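Local coordinates for unknown conserved protein BH2331 (Bacillus halodurans, PDB 1VL5) that probably transfers methyl groups from S-adenosyl-L-methionine to an acceptor, as a member of the methyltransferase superfamily, at residues Glu145-Ala148 with Phe149-Phe152; Ile111-His114 with His115-Asn118; Val151-Asn154 with Tyr155-Glu159; Phe194-Glu197 with Asp198-Arg202. One frame throughout, in Å; residues are numbered along the deposited sequence.

The four contacts are local, each made by residues close in sequence. Contact 2 comes first along the chain, in the loop after strand 104-110 of the central sheet, its centre about 7 Å from that of the chain. Contacts 1 and 3 follow on the same helix, 147-160, share Val151 and Phe152, and have centres 10 Å apart. Contact 4, at the junction of strand 183-195 with helix 196-202, comes last; it touches contact 3 through Trp199, their centres 14 Å apart. Contact 2 stays clear of the others, with nearest atoms about 6 Å from contact 3. Contact 2 thus lies by the parallel strands of the methyltransferase fold, while contacts 3 and 4 join helices 147-160 and 196-202.

Contact 1: Glu145-Ala148 with Phe149-Phe152; sequences ENDA and FDVF
Two first torsions bring Asn146 and Phe149 together: CG of Asn146 lies opposite its backbone N (chi1 177°), while CG of Phe149 lies beside its own (chi1 -62°). Asn146 is the N-cap of helix 147-160, and its OD1 accepts a capping bond of 3.1 Å from Phe149 N, with the N-H aimed well at it and the donor tilted somewhat from the amide plane. The same oxygen lies over one face of the Phe149 ring, 3.6 Å from CG of that ring, and Asn146 CG is 3.6 Å from Phe149 CD2, so one amide serves both as cap and as lid, its plane 27° from that of the ring. A serine in place of Phe149 would probably take the ring from beside the Asn146 amide and leave Tyr224 without this edge-to-face partner, although the backbone N-H could still be capped. The first helical turns are then closed by main-chain bonds, among them Asp150 N to Asn146 O at 2.9 Å. On another side, Asp147 OD1 and Asp150 OD2 come within 4.4 Å of each other. Lys169 forms salt bridges with both, which would be expected to offset their repulsion, and a water donates to Asp150 OD2 at 2.7 Å and weakly to Asp147 OD1. Arg166 takes the other oxygen of Asp150. The helix start is thus tied by charge to the loop that follows helix 147-160, while Tyr224 of helix 222-227 touches Ala148 and meets the Phe149 ring edge-to-face.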
loop_
_atom_site.group_PDB
_atom_site.type_symbol
_atom_site.label_atom_id
_atom_site.label_comp_id
_atom_site.label_asym_id
_atom_site.label_seq_id
_atom_site.Cartn_x
_atom_site.Cartn_y
_atom_site.Cartn_z
ATOM N N GLU A 145 12.698 11.485 -3.257
ATOM C CA GLU A 145 14.088 11.169 -3.148
ATOM C C GLU A 145 14.791 12.210 -2.292
ATOM O O GLU A 145 15.723 11.883 -1.555
ATOM C CB GLU A 145 14.720 11.092 -4.525
ATOM C CG GLU A 145 14.239 9.992 -5.383
ATOM C CD GLU A 145 14.473 8.603 -4.804
ATOM O OE1 GLU A 145 15.554 8.342 -4.202
ATOM O OE2 GLU A 145 13.534 7.789 -4.969
ATOM N N ASN A 146 14.327 13.447 -2.365
ATOM C CA ASN A 146 14.883 14.541 -1.548
ATOM C C ASN A 146 14.653 14.227 -0.056
ATOM O O ASN A 146 13.533 13.923 0.322
ATOM C CB ASN A 146 14.208 15.853 -1.945
ATOM C CG ASN A 146 14.674 17.041 -1.087
ATOM O OD1 ASN A 146 14.380 17.154 0.111
ATOM N ND2 ASN A 146 15.433 17.884 -1.695
ATOM N N ASP A 147 15.719 14.210 0.763
ATOM C CA ASP A 147 15.607 13.725 2.141
ATOM C C ASP A 147 14.762 14.584 3.045
ATOM O O ASP A 147 14.049 14.047 3.918
ATOM C CB ASP A 147 16.984 13.498 2.806
ATOM C CG ASP A 147 17.760 12.379 2.166
ATOM O OD1 ASP A 147 17.232 11.230 2.049
ATOM O OD2 ASP A 147 18.857 12.661 1.700
ATOM N N ALA A 148 14.863 15.906 2.874
ATOM C CA ALA A 148 14.089 16.835 3.684
ATOM C C ALA A 148 12.608 16.647 3.437
ATOM O O ALA A 148 11.821 16.648 4.401
ATOM C CB ALA A 148 14.470 18.267 3.394
ATOM N N PHE A 149 12.237 16.460 2.168
ATOM C CA PHE A 149 10.839 16.226 1.799
ATOM C C PHE A 149 10.326 14.856 2.171
ATOM O O PHE A 149 9.132 14.662 2.501
ATOM C CB PHE A 149 10.616 16.538 0.302
ATOM C CG PHE A 149 10.897 17.987 -0.074
ATOM C CD1 PHE A 149 10.660 19.017 0.827
ATOM C CD2 PHE A 149 11.274 18.323 -1.374
ATOM C CE1 PHE A 149 10.924 20.333 0.500
ATOM C CE2 PHE A 149 11.520 19.650 -1.734
ATOM C CZ PHE A 149 11.299 20.665 -0.794
ATOM N N ASP A 150 11.217 13.876 2.075
ATOM C CA ASP A 150 10.981 12.539 2.580
ATOM C C ASP A 150 10.631 12.551 4.072
ATOM O O ASP A 150 9.597 12.050 4.507
ATOM C CB ASP A 150 12.264 11.709 2.336
ATOM C CG ASP A 150 12.212 10.284 2.902
ATOM O OD1 ASP A 150 11.267 9.900 3.587
ATOM O OD2 ASP A 150 13.166 9.550 2.687
ATOM N N VAL A 151 11.527 13.111 4.863
ATOM C CA VAL A 151 11.369 13.142 6.290
ATOM C C VAL A 151 10.077 13.902 6.698
ATOM O O VAL A 151 9.321 13.465 7.605
ATOM C CB VAL A 151 12.641 13.682 6.952
ATOM C CG1 VAL A 151 12.500 13.795 8.477
ATOM C CG2 VAL A 151 13.826 12.722 6.666
ATOM N N PHE A 152 9.801 14.987 5.999
ATOM C CA PHE A 152 8.671 15.832 6.291
ATOM C C PHE A 152 7.369 15.126 5.983
ATOM O O PHE A 152 6.442 15.156 6.796
ATOM C CB PHE A 152 8.806 17.134 5.463
ATOM C CG PHE A 152 7.604 18.029 5.531
ATOM C CD1 PHE A 152 7.389 18.868 6.612
ATOM C CD2 PHE A 152 6.684 18.031 4.527
ATOM C CE1 PHE A 152 6.284 19.667 6.654
ATOM C CE2 PHE A 152 5.590 18.813 4.596
ATOM C CZ PHE A 152 5.389 19.637 5.649
HETATM O O HOH W 1 15.458 9.255 4.073
#

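Contact 2: Ile111-His114 with His115-Asn118; sequences IAAH and HFPN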
loop_
_atom_site.group_PDB
_atom_site.type_symbol
_atom_site.label_atom_id
_atom_site.label_comp_id
_atom_site.label_asym_id
_atom_site.label_seq_id
_atom_site.Cartn_x
_atom_site.Cartn_y
_atom_site.Cartn_z
ATOM N N ILE A 111 -1.532 -0.442 -0.274
ATOM C CA ILE A 111 -1.654 0.595 0.771
ATOM C C ILE A 111 -1.448 0.060 2.191
ATOM O O ILE A 111 -2.175 0.419 3.110
ATOM C CB ILE A 111 -2.986 1.446 0.655
ATOM C CG1 ILE A 111 -4.219 0.567 0.825
ATOM C CG2 ILE A 111 -3.086 2.175 -0.697
ATOM C CD1 ILE A 111 -5.411 1.316 1.313
ATOM N N ALA A 112 -0.469 -0.829 2.343
ATOM C CA ALA A 112 -0.283 -1.542 3.586
ATOM C C ALA A 112 1.163 -1.598 4.000
ATOM O O ALA A 112 1.442 -1.700 5.185
ATOM C CB ALA A 112 -0.903 -3.027 3.490
ATOM N N ALA A 113 2.083 -1.580 3.052
ATOM C CA ALA A 113 3.472 -1.873 3.369
ATOM C C ALA A 113 4.114 -0.802 4.261
ATOM O O ALA A 113 5.085 -1.056 5.029
ATOM C CB ALA A 113 4.289 -2.053 2.082
ATOM N N HIS A 114 3.594 0.412 4.146
ATOM C CA HIS A 114 4.051 1.491 4.994
ATOM C C HIS A 114 3.748 1.295 6.503
ATOM O O HIS A 114 4.275 2.012 7.328
ATOM C CB HIS A 114 3.498 2.841 4.473
ATOM C CG HIS A 114 2.029 3.006 4.674
ATOM N ND1 HIS A 114 1.106 2.664 3.716
ATOM C CD2 HIS A 114 1.323 3.477 5.720
ATOM C CE1 HIS A 114 -0.109 2.901 4.173
ATOM N NE2 HIS A 114 -0.002 3.401 5.384
ATOM N N HIS A 115 2.940 0.303 6.862
ATOM C CA HIS A 115 2.749 -0.116 8.263
ATOM C C HIS A 115 3.723 -1.206 8.763
ATOM O O HIS A 115 3.916 -1.411 9.978
ATOM C CB HIS A 115 1.324 -0.649 8.420
ATOM C CG HIS A 115 0.264 0.401 8.269
ATOM N ND1 HIS A 115 0.103 1.421 9.168
ATOM C CD2 HIS A 115 -0.700 0.567 7.338
ATOM C CE1 HIS A 115 -0.911 2.179 8.802
ATOM N NE2 HIS A 115 -1.419 1.681 7.694
ATOM N N PHE A 116 4.316 -1.940 7.833
ATOM C CA PHE A 116 5.207 -3.033 8.172
ATOM C C PHE A 116 6.460 -2.538 8.847
ATOM O O PHE A 116 7.128 -1.644 8.328
ATOM C CB PHE A 116 5.633 -3.766 6.889
ATOM C CG PHE A 116 4.506 -4.385 6.098
ATOM C CD1 PHE A 116 3.216 -4.480 6.589
ATOM C CD2 PHE A 116 4.778 -4.885 4.817
ATOM C CE1 PHE A 116 2.220 -5.076 5.802
ATOM C CE2 PHE A 116 3.783 -5.454 4.023
ATOM C CZ PHE A 116 2.527 -5.571 4.519
ATOM N N PRO A 117 6.807 -3.100 10.001
ATOM C CA PRO A 117 8.019 -2.655 10.650
ATOM C C PRO A 117 9.310 -3.127 9.950
ATOM O O PRO A 117 10.346 -2.480 10.056
ATOM C CB PRO A 117 7.877 -3.225 12.082
ATOM C CG PRO A 117 6.981 -4.343 11.977
ATOM C CD PRO A 117 6.095 -4.109 10.806
ATOM N N ASN A 118 9.256 -4.232 9.230
ATOM C CA ASN A 118 10.419 -4.757 8.524
ATOM C C ASN A 118 10.081 -5.172 7.109
ATOM O O ASN A 118 10.045 -6.357 6.797
ATOM C CB ASN A 118 10.954 -5.967 9.267
ATOM C CG ASN A 118 11.311 -5.654 10.695
ATOM O OD1 ASN A 118 12.324 -4.994 10.954
ATOM N ND2 ASN A 118 10.510 -6.168 11.636
HETATM O O HOH W 2 7.224 0.057 6.313
HETATM O O HOH W 3 -2.630 2.917 6.014
#
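Phe116 folds back over the peptide of Ala112 and Ala113, and this is the close-packed half of the turn. Its CG lies beside the backbone N (chi1 -61°), a setting that lays one face of the ring against Ala113 CA, 3.7 Å from the ring centroid in a CH-pi contact. Ala112 O meets the same face, also toward the rim, 3.5 Å from Phe116 CE1, and Ala113 CB touches Phe116 CE2. A leucine at Phe116 would probably lose the flat cover of this peptide and leave a gap against Ala45 and Ala94, which the ring also touches. Alongside, the chain makes a 3-10 turn, with His115 N bonded to Ala112 O at 3.0 Å and Phe116 N to Ala113 O at the same length; in both, the donor stands above the carbonyl plane. The solvent side is looser: a water donates to Ala113 O at 2.7 Å and to Phe116 O as well, and the ring of His115 is partly exposed. His114, by contrast, is buried. The two imidazoles lie side by side, pointing the same way, their centroids 4.2 Å apart and their planes inclined at 41°, with His114 CD2 over the centre of the His115 ring. Each is anchored at ND1, His114 by Asp140 and His115 by the carbonyl of Ser163. These bonds imply two imidazoles fixed in rotation, while Ala112 lies near a glycine-rich pattern that, as in Rossmann-like methyltransferases, may border the cofactor.

Contact 3: Val151-Asn154 with Tyr155-Glu159; sequences VFYN and YVEKE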
loop_
_atom_site.group_PDB
_atom_site.type_symbol
_atom_site.label_atom_id
_atom_site.label_comp_id
_atom_site.label_asym_id
_atom_site.label_seq_id
_atom_site.Cartn_x
_atom_site.Cartn_y
_atom_site.Cartn_z
ATOM N N VAL A 151 11.527 13.111 4.863
ATOM C CA VAL A 151 11.369 13.142 6.290
ATOM C C VAL A 151 10.077 13.902 6.698
ATOM O O VAL A 151 9.321 13.465 7.605
ATOM C CB VAL A 151 12.641 13.682 6.952
ATOM C CG1 VAL A 151 12.500 13.795 8.477
ATOM C CG2 VAL A 151 13.826 12.722 6.666
ATOM N N PHE A 152 9.801 14.987 5.999
ATOM C CA PHE A 152 8.671 15.832 6.291
ATOM C C PHE A 152 7.369 15.126 5.983
ATOM O O PHE A 152 6.442 15.156 6.796
ATOM C CB PHE A 152 8.806 17.134 5.463
ATOM C CG PHE A 152 7.604 18.029 5.531
ATOM C CD1 PHE A 152 7.389 18.868 6.612
ATOM C CD2 PHE A 152 6.684 18.031 4.527
ATOM C CE1 PHE A 152 6.284 19.667 6.654
ATOM C CE2 PHE A 152 5.590 18.813 4.596
ATOM C CZ PHE A 152 5.389 19.637 5.649
ATOM N N TYR A 153 7.311 14.502 4.799
ATOM C CA TYR A 153 6.137 13.782 4.324
ATOM C C TYR A 153 5.836 12.690 5.329
ATOM O O TYR A 153 4.724 12.556 5.785
ATOM C CB TYR A 153 6.363 13.178 2.911
ATOM C CG TYR A 153 5.243 12.273 2.505
ATOM C CD1 TYR A 153 3.991 12.790 2.227
ATOM C CD2 TYR A 153 5.407 10.873 2.453
ATOM C CE1 TYR A 153 2.905 11.941 1.887
ATOM C CE2 TYR A 153 4.290 10.013 2.136
ATOM C CZ TYR A 153 3.070 10.561 1.861
ATOM O OH TYR A 153 1.969 9.748 1.545
ATOM N N ASN A 154 6.855 11.930 5.708
ATOM C CA ASN A 154 6.660 10.846 6.622
ATOM C C ASN A 154 6.273 11.335 8.048
ATOM O O ASN A 154 5.437 10.707 8.713
ATOM C CB ASN A 154 7.904 9.961 6.661
ATOM C CG ASN A 154 7.856 8.876 5.626
ATOM O OD1 ASN A 154 6.970 8.027 5.679
ATOM N ND2 ASN A 154 8.754 8.931 4.634
ATOM N N TYR A 155 6.885 12.423 8.512
ATOM C CA TYR A 155 6.519 12.985 9.839
ATOM C C TYR A 155 5.021 13.345 9.872
ATOM O O TYR A 155 4.266 12.998 10.793
ATOM C CB TYR A 155 7.372 14.220 10.171
ATOM C CG TYR A 155 6.915 14.926 11.433
ATOM C CD1 TYR A 155 7.432 14.588 12.668
ATOM C CD2 TYR A 155 5.935 15.917 11.375
ATOM C CE1 TYR A 155 6.970 15.236 13.840
ATOM C CE2 TYR A 155 5.470 16.560 12.523
ATOM C CZ TYR A 155 5.973 16.227 13.758
ATOM O OH TYR A 155 5.472 16.928 14.891
ATOM N N VAL A 156 4.574 13.988 8.816
ATOM C CA VAL A 156 3.168 14.345 8.658
ATOM C C VAL A 156 2.219 13.140 8.618
ATOM O O VAL A 156 1.137 13.138 9.249
ATOM C CB VAL A 156 3.019 15.233 7.396
ATOM C CG1 VAL A 156 1.590 15.465 7.072
ATOM C CG2 VAL A 156 3.781 16.609 7.619
ATOM N N GLU A 157 2.606 12.105 7.875
ATOM C CA GLU A 157 1.824 10.873 7.815
ATOM C C GLU A 157 1.642 10.226 9.194
ATOM O O GLU A 157 0.542 9.717 9.542
ATOM C CB GLU A 157 2.538 9.878 6.908
ATOM C CG GLU A 157 2.475 10.209 5.473
ATOM C CD GLU A 157 1.058 10.204 4.964
ATOM O OE1 GLU A 157 0.333 9.209 5.149
ATOM O OE2 GLU A 157 0.673 11.221 4.375
ATOM N N LYS A 158 2.726 10.233 9.960
ATOM C CA LYS A 158 2.701 9.640 11.282
ATOM C C LYS A 158 1.942 10.438 12.347
ATOM O O LYS A 158 1.342 9.862 13.246
ATOM C CB LYS A 158 4.071 9.305 11.782
ATOM C CG LYS A 158 4.029 8.160 12.825
ATOM C CD LYS A 158 5.439 7.583 12.989
ATOM C CE LYS A 158 5.565 6.698 14.216
ATOM N NZ LYS A 158 4.236 6.262 14.721
ATOM N N GLU A 159 1.976 11.752 12.252
ATOM C CA GLU A 159 1.122 12.557 13.127
ATOM C C GLU A 159 -0.326 12.238 12.923
ATOM O O GLU A 159 -1.073 12.183 13.849
ATOM C CB GLU A 159 1.356 14.033 12.885
ATOM C CG GLU A 159 2.649 14.504 13.428
ATOM C CD GLU A 159 2.831 14.245 14.913
ATOM O OE1 GLU A 159 2.070 14.757 15.759
ATOM O OE2 GLU A 159 3.774 13.505 15.212
#
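Phe152 with Val156 and Tyr153 with Glu157 are classic i to i+4 pairs on an alpha-helix, 147-160, where one turn of rise sets each later side chain beside an earlier one. The main-chain bonds make the frame: Tyr155 N reaches Val151 O at 2.8 Å, and the next three amides repeat the pattern, ending with Lys158 N on Asn154 O. Two CH-pi contacts form the second group. Val156 CG2 sits over one face of the Phe152 ring, 4.0 Å from its centroid, and Val156 also meets Phe216 of helix 207-218. Likewise Glu157 CG lies over a face of the Tyr153 ring, 3.9 Å from the centroid; the glutamate chain starts beside its backbone N (chi1 -72°) and bends at chi2, which carries the carboxylate along the ring. Trp199 of helix 196-202 rests against both Val156 and Glu157. Polar partners make the third group, and they lie mostly outside the pairs. Asn154 is held at both ends of its amide: OD1 accepts from Ala167 N and bonds to His164 NE2, while ND2 bonds to Asp150 OD1, fixing its rotation. The carboxylate of the second pair stays close to its aromatic partner: Glu157 OE2 lies 3.4 Å from Tyr153 CE1, with the ring and carboxylate planes 27° apart.

Contact 4: Phe194-Glu197 with Asp198-Arg202; sequences FIFE and DWCDR
Ile195 O receives Trp199 N at 2.9 Å in a nearly straight bond, closing the first turn where strand 183-195 passes into helix 196-202, with Ile195 at the N-cap position. Ile195 N donates to a water at 3.1 Å, and that water also accepts from Arg202 NH1, so the arginine reaches back across the turn to the strand end. Arg202 NH2 comes to the edge of the Phe194 ring, and Phe194 CD1 meets Trp199 CD1 at 3.8 Å, the phenyl and the five-membered ring of the indole lying oblique at 50°. The sulfur of Cys200 sits over one face of the Phe196 ring, 3.8 Å from its centroid and offset toward the rim. This sulfur-aromatic contact depends on Phe196 CG standing anti to its backbone N (chi1 -178°), which swings the phenyl alongside the helix; Phe196 CE1 then also touches Trp199 CZ3 at 4.1 Å. Helix 207-218 packs against Phe196 through Leu213 and Ile217, and Trp199 spans to helix 147-160, where Arg160 makes a cation-pi contact with the indole and bonds to Trp199 O. On the polar side Glu197 OE2 lies 4.4 Å from Asp201 OD1. Lys210 forms salt bridges with both, and Arg236 takes the other oxygen of Glu197. The chemistry thus divides the short helix: a largely buried aromatic and sulfur flank against helices 147-160 and 207-218 and strand 236-250, and an acidic flank whose like charges are probably tolerated because both carboxylates bridge to Lys210.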
loop_
_atom_site.group_PDB
_atom_site.type_symbol
_atom_site.label_atom_id
_atom_site.label_comp_id
_atom_site.label_asym_id
_atom_site.label_seq_id
_atom_site.Cartn_x
_atom_site.Cartn_y
_atom_site.Cartn_z
ATOM N N PHE A 194 -5.009 15.349 -1.350
ATOM C CA PHE A 194 -5.695 15.054 -0.103
ATOM C C PHE A 194 -6.347 16.301 0.436
ATOM O O PHE A 194 -5.727 17.343 0.489
ATOM C CB PHE A 194 -4.679 14.515 0.895
ATOM C CG PHE A 194 -4.079 13.236 0.448
ATOM C CD1 PHE A 194 -4.779 12.047 0.599
ATOM C CD2 PHE A 194 -2.859 13.220 -0.199
ATOM C CE1 PHE A 194 -4.238 10.842 0.150
ATOM C CE2 PHE A 194 -2.301 12.028 -0.633
ATOM C CZ PHE A 194 -2.988 10.841 -0.459
ATOM N N ILE A 195 -7.615 16.174 0.818
ATOM C CA ILE A 195 -8.354 17.199 1.505
ATOM C C ILE A 195 -8.050 17.036 3.011
ATOM O O ILE A 195 -8.437 16.070 3.614
ATOM C CB ILE A 195 -9.853 17.079 1.207
ATOM C CG1 ILE A 195 -10.110 17.097 -0.292
ATOM C CG2 ILE A 195 -10.604 18.183 1.854
ATOM C CD1 ILE A 195 -9.562 18.302 -1.001
ATOM N N PHE A 196 -7.313 17.976 3.591
ATOM C CA PHE A 196 -6.739 17.810 4.918
ATOM C C PHE A 196 -7.697 17.414 5.983
ATOM O O PHE A 196 -7.403 16.547 6.789
ATOM C CB PHE A 196 -6.040 19.098 5.340
ATOM C CG PHE A 196 -5.356 19.028 6.697
ATOM C CD1 PHE A 196 -4.080 18.510 6.820
ATOM C CD2 PHE A 196 -5.951 19.572 7.797
ATOM C CE1 PHE A 196 -3.443 18.474 8.050
ATOM C CE2 PHE A 196 -5.313 19.537 9.064
ATOM C CZ PHE A 196 -4.047 19.006 9.159
ATOM N N GLU A 197 -8.879 18.017 5.985
ATOM C CA GLU A 197 -9.879 17.750 7.019
ATOM C C GLU A 197 -10.430 16.351 6.901
ATOM O O GLU A 197 -10.605 15.659 7.904
ATOM C CB GLU A 197 -11.033 18.784 6.967
ATOM C CG GLU A 197 -11.710 19.004 8.309
ATOM C CD GLU A 197 -10.792 19.644 9.370
ATOM O OE1 GLU A 197 -9.772 20.327 9.023
ATOM O OE2 GLU A 197 -11.136 19.483 10.559
ATOM N N ASP A 198 -10.712 15.944 5.677
ATOM C CA ASP A 198 -11.284 14.622 5.396
ATOM C C ASP A 198 -10.270 13.517 5.700
ATOM O O ASP A 198 -10.609 12.494 6.269
ATOM C CB ASP A 198 -11.692 14.511 3.912
ATOM C CG ASP A 198 -12.782 15.517 3.496
ATOM O OD1 ASP A 198 -13.494 16.064 4.357
ATOM O OD2 ASP A 198 -12.938 15.745 2.273
ATOM N N TRP A 199 -9.045 13.730 5.240
ATOM C CA TRP A 199 -7.910 12.842 5.448
ATOM C C TRP A 199 -7.682 12.631 6.923
ATOM O O TRP A 199 -7.472 11.521 7.357
ATOM C CB TRP A 199 -6.694 13.473 4.773
ATOM C CG TRP A 199 -5.388 12.777 4.911
ATOM C CD1 TRP A 199 -5.009 11.591 4.338
ATOM C CD2 TRP A 199 -4.250 13.256 5.619
ATOM N NE1 TRP A 199 -3.720 11.305 4.655
ATOM C CE2 TRP A 199 -3.225 12.294 5.456
ATOM C CE3 TRP A 199 -4.002 14.391 6.395
ATOM C CZ2 TRP A 199 -1.965 12.449 6.006
ATOM C CZ3 TRP A 199 -2.762 14.540 6.967
ATOM C CH2 TRP A 199 -1.753 13.558 6.774
ATOM N N CYS A 200 -7.771 13.702 7.694
ATOM C CA CYS A 200 -7.605 13.638 9.149
ATOM C C CYS A 200 -8.744 12.918 9.808
ATOM O O CYS A 200 -8.526 12.160 10.742
ATOM C CB CYS A 200 -7.471 15.047 9.761
ATOM S SG CYS A 200 -5.821 15.752 9.562
ATOM N N ASP A 201 -9.963 13.203 9.352
ATOM C CA ASP A 201 -11.131 12.650 9.935
ATOM C C ASP A 201 -11.288 11.149 9.705
ATOM O O ASP A 201 -11.935 10.485 10.485
ATOM C CB ASP A 201 -12.375 13.395 9.459
ATOM C CG ASP A 201 -12.543 14.768 10.120
ATOM O OD1 ASP A 201 -11.780 15.173 11.041
ATOM O OD2 ASP A 201 -13.443 15.479 9.675
ATOM N N ARG A 202 -10.691 10.625 8.648
ATOM C CA ARG A 202 -10.629 9.184 8.416
ATOM C C ARG A 202 -9.850 8.470 9.501
ATOM O O ARG A 202 -10.169 7.333 9.818
ATOM C CB ARG A 202 -10.032 8.872 7.047
ATOM C CG ARG A 202 -10.924 9.352 5.877
ATOM C CD ARG A 202 -10.581 8.688 4.539
ATOM N NE ARG A 202 -9.278 9.079 3.980
ATOM C CZ ARG A 202 -9.028 10.159 3.226
ATOM N NH1 ARG A 202 -9.974 11.049 2.938
ATOM N NH2 ARG A 202 -7.796 10.362 2.770
HETATM O O HOH W 4 -8.739 13.250 1.103
#